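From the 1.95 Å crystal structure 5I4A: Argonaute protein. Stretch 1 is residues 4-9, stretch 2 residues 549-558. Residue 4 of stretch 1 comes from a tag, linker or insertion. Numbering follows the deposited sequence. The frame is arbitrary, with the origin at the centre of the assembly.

Stretch 1 (4-9) AYLNLY
Stretch 2 549-558: TNINSYDDLK

Residues 4-9 and 549-558 of this Argonaute protein lie side by side, although touching residues are at least 543 positions apart in sequence. They run antiparallel: CA of Leu 6 is 5.1 Å from CA of Ser 553, CA of Asn 7 is 5.8 Å from CA of Asn 552, and CA of Ala 4, from a tag, is 6.9 Å from CA of Asp 555. Together they bury 501 Å². Stretch 2 has no regular helix or strand. Tyr 5 and Leu 6 are extended (phi/psi -88/141 and -121/149). Asn 7 breaks the run at -78/36, and Leu 8 returns to -100/141. At this bend Leu 8 N makes a weak bond to Leu 6 O, 2.9 Å.

The CA-to-CB bond of Asn 7 points toward stretch 2, with chi1 66° (p) and chi2 -21°. Its amide serves as both donor and acceptor: Asn 7 OD1 accepts from Asn 552 N at 2.8 Å, and Asn 7 ND2 donates to Asn 550 O at 3.0 Å, almost linearly (177°). Asn 7 N donates to Asn 552 O at 3.1 Å. The side chain thus reads the backbone of stretch 2, where Ile 551 is at -80/125 and Asn 552 at -154/-163. The CA-to-CB bond of Asn 552 points away.

Two further hydrogen bonds lie around Tyr 5. Tyr 5 N donates to Asp 555 OD2 at 3.2 Å, 169°; the CA-to-CB bond of Asp 555 points toward stretch 1, with chi1 -62° (m). Ser 553 OG donates weakly to Tyr 5 O at 3.0 Å. With chi1 166° (t), Ser 553 OG also accepts from Asp 555 N at 2.7 Å. Backbone angles here are -170/157 (Ser 553), -80/-16 (Tyr 554) and -73/160 (Asp 555).

The Tyr 5 ring (chi1 161°, t; chi2 -87°) is buried and forms an offset stack with the Tyr 554 ring (chi1 48°, p; chi2 79°). The centroids are 4.6 Å apart and the planes 16° from parallel. Tyr 554 CE2 lies over one face of Tyr 5, 3.3 Å from Tyr 5 CD1. Within stretch 1, Tyr 5 OH donates to Tyr 9 OH at 3.0 Å.

Aliphatic side chains complete the contact. Leu 6, Leu 8, Ile 551 and Leu 557 are buried, and all have chi1 m and chi2 t. Leu 6 CD1 is 4.1 Å from Ile 551 CG2, while Leu 6 CD2 is 4.1 Å from Leu 557 CD1. Leu 8 CD2 packs on Ile 551 CG1 at 3.6 Å. Branched apolar chains fill space without needing polar partners.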

# COMPACT_ATOMS: atom_id res chain seq x y z
N ALA A 4 4.07 -9.38 -25.06
CA ALA A 4 4.10 -8.33 -24.05
C ALA A 4 5.44 -8.29 -23.33
O ALA A 4 5.98 -9.33 -22.94
CB ALA A 4 2.97 -8.53 -23.05
N TYR A 5 5.98 -7.09 -23.17
CA TYR A 5 7.27 -6.88 -22.53
C TYR A 5 7.11 -6.75 -21.02
O TYR A 5 6.16 -6.14 -20.54
CB TYR A 5 7.94 -5.63 -23.10
CG TYR A 5 9.05 -5.03 -22.24
CD1 TYR A 5 8.76 -4.12 -21.24
CD2 TYR A 5 10.38 -5.36 -22.46
CE1 TYR A 5 9.76 -3.56 -20.46
CE2 TYR A 5 11.39 -4.80 -21.69
CZ TYR A 5 11.07 -3.91 -20.69
OH TYR A 5 12.06 -3.35 -19.92
N LEU A 6 8.04 -7.34 -20.28
CA LEU A 6 8.19 -7.09 -18.86
C LEU A 6 9.59 -6.54 -18.60
O LEU A 6 10.54 -6.89 -19.30
CB LEU A 6 7.95 -8.35 -18.02
CG LEU A 6 6.53 -8.91 -17.96
CD1 LEU A 6 6.43 -10.02 -16.92
CD2 LEU A 6 5.52 -7.80 -17.67
N ASN A 7 9.70 -5.69 -17.59
CA ASN A 7 10.99 -5.08 -17.25
C ASN A 7 11.91 -6.03 -16.49
O ASN A 7 12.66 -5.60 -15.60
CB ASN A 7 10.74 -3.80 -16.45
CG ASN A 7 10.12 -4.05 -15.09
OD1 ASN A 7 9.51 -5.10 -14.86
ND2 ASN A 7 10.27 -3.09 -14.18
N LEU A 8 11.87 -7.31 -16.81
CA LEU A 8 12.68 -8.32 -16.14
C LEU A 8 13.90 -8.66 -16.98
O LEU A 8 13.82 -8.73 -18.21
CB LEU A 8 11.85 -9.58 -15.88
CG LEU A 8 10.71 -9.39 -14.89
CD1 LEU A 8 9.81 -10.61 -14.84
CD2 LEU A 8 11.28 -9.10 -13.51
N TYR A 9 15.03 -8.85 -16.31
CA TYR A 9 16.29 -9.13 -16.98
C TYR A 9 16.98 -10.30 -16.30
O TYR A 9 17.18 -10.29 -15.08
CB TYR A 9 17.19 -7.89 -16.99
CG TYR A 9 16.61 -6.76 -17.81
CD1 TYR A 9 16.82 -6.70 -19.19
CD2 TYR A 9 15.84 -5.77 -17.23
CE1 TYR A 9 16.29 -5.68 -19.95
CE2 TYR A 9 15.31 -4.74 -17.98
CZ TYR A 9 15.53 -4.70 -19.34
OH TYR A 9 15.00 -3.68 -20.10
N THR A 549 5.17 -4.38 -5.94
CA THR A 549 6.03 -5.10 -6.87
C THR A 549 6.63 -4.14 -7.88
O THR A 549 5.99 -3.17 -8.31
CB THR A 549 5.26 -6.21 -7.59
OG1 THR A 549 6.16 -6.97 -8.40
CG2 THR A 549 4.16 -5.64 -8.46
N ASN A 550 7.89 -4.40 -8.24
CA ASN A 550 8.63 -3.56 -9.16
C ASN A 550 8.50 -4.02 -10.61
O ASN A 550 9.03 -3.35 -11.51
CB ASN A 550 10.11 -3.54 -8.76
CG ASN A 550 10.85 -2.33 -9.29
OD1 ASN A 550 10.40 -1.20 -9.14
ND2 ASN A 550 11.99 -2.56 -9.93
N ILE A 551 7.82 -5.13 -10.85
CA ILE A 551 7.67 -5.66 -12.20
C ILE A 551 6.56 -4.89 -12.92
O ILE A 551 5.43 -4.80 -12.43
CB ILE A 551 7.36 -7.16 -12.16
CG1 ILE A 551 8.51 -7.91 -11.48
CG2 ILE A 551 7.11 -7.70 -13.57
CD1 ILE A 551 8.17 -9.34 -11.10
N ASN A 552 6.89 -4.34 -14.08
CA ASN A 552 5.94 -3.49 -14.79
C ASN A 552 6.26 -3.54 -16.28
O ASN A 552 6.98 -4.44 -16.74
CB ASN A 552 5.97 -2.07 -14.21
CG ASN A 552 4.60 -1.43 -14.18
OD1 ASN A 552 3.78 -1.65 -15.07
ND2 ASN A 552 4.34 -0.64 -13.15
N SER A 553 5.75 -2.57 -17.03
CA SER A 553 5.86 -2.57 -18.48
C SER A 553 5.40 -1.22 -19.02
O SER A 553 4.63 -0.51 -18.37
CB SER A 553 5.03 -3.69 -19.11
OG SER A 553 4.87 -3.48 -20.50
N TYR A 554 5.88 -0.89 -20.22
CA TYR A 554 5.31 0.24 -20.95
C TYR A 554 4.02 -0.14 -21.66
O TYR A 554 3.27 0.76 -22.07
CB TYR A 554 6.32 0.80 -21.96
CG TYR A 554 7.02 -0.23 -22.82
CD1 TYR A 554 6.38 -0.79 -23.92
CD2 TYR A 554 8.32 -0.62 -22.55
CE1 TYR A 554 7.02 -1.73 -24.72
CE2 TYR A 554 8.97 -1.56 -23.34
CZ TYR A 554 8.32 -2.11 -24.42
OH TYR A 554 8.96 -3.04 -25.21
N ASP A 555 3.74 -1.43 -21.82
CA ASP A 555 2.44 -1.87 -22.32
C ASP A 555 1.38 -1.68 -21.24
O ASP A 555 1.67 -1.56 -20.05
CB ASP A 555 2.50 -3.34 -22.74
CG ASP A 555 3.47 -3.58 -23.88
OD1 ASP A 555 3.56 -2.71 -24.78
OD2 ASP A 555 4.14 -4.63 -23.88
N ASP A 556 0.12 -1.65 -21.68
CA ASP A 556 -1.01 -1.51 -20.77
C ASP A 556 -1.39 -2.90 -20.25
O ASP A 556 -1.83 -3.76 -21.01
CB ASP A 556 -2.20 -0.86 -21.46
CG ASP A 556 -3.42 -0.77 -20.56
OD1 ASP A 556 -3.24 -0.54 -19.34
OD2 ASP A 556 -4.55 -0.93 -21.06
N LEU A 557 -1.21 -3.10 -18.94
CA LEU A 557 -1.53 -4.36 -18.29
C LEU A 557 -2.67 -4.23 -17.30
O LEU A 557 -2.94 -5.17 -16.54
CB LEU A 557 -0.29 -4.92 -17.59
CG LEU A 557 0.94 -5.10 -18.48
CD1 LEU A 557 2.18 -5.35 -17.64
CD2 LEU A 557 0.72 -6.23 -19.46
N LYS A 558 -3.35 -3.08 -17.28
CA LYS A 558 -4.43 -2.87 -16.32
C LYS A 558 -5.55 -3.88 -16.55
O LYS A 558 -5.96 -4.12 -17.69
CB LYS A 558 -4.97 -1.45 -16.43
CG LYS A 558 -3.93 -0.36 -16.19
CD LYS A 558 -4.58 0.88 -15.59
CE LYS A 558 -3.69 2.11 -15.74
NZ LYS A 558 -3.76 2.66 -17.13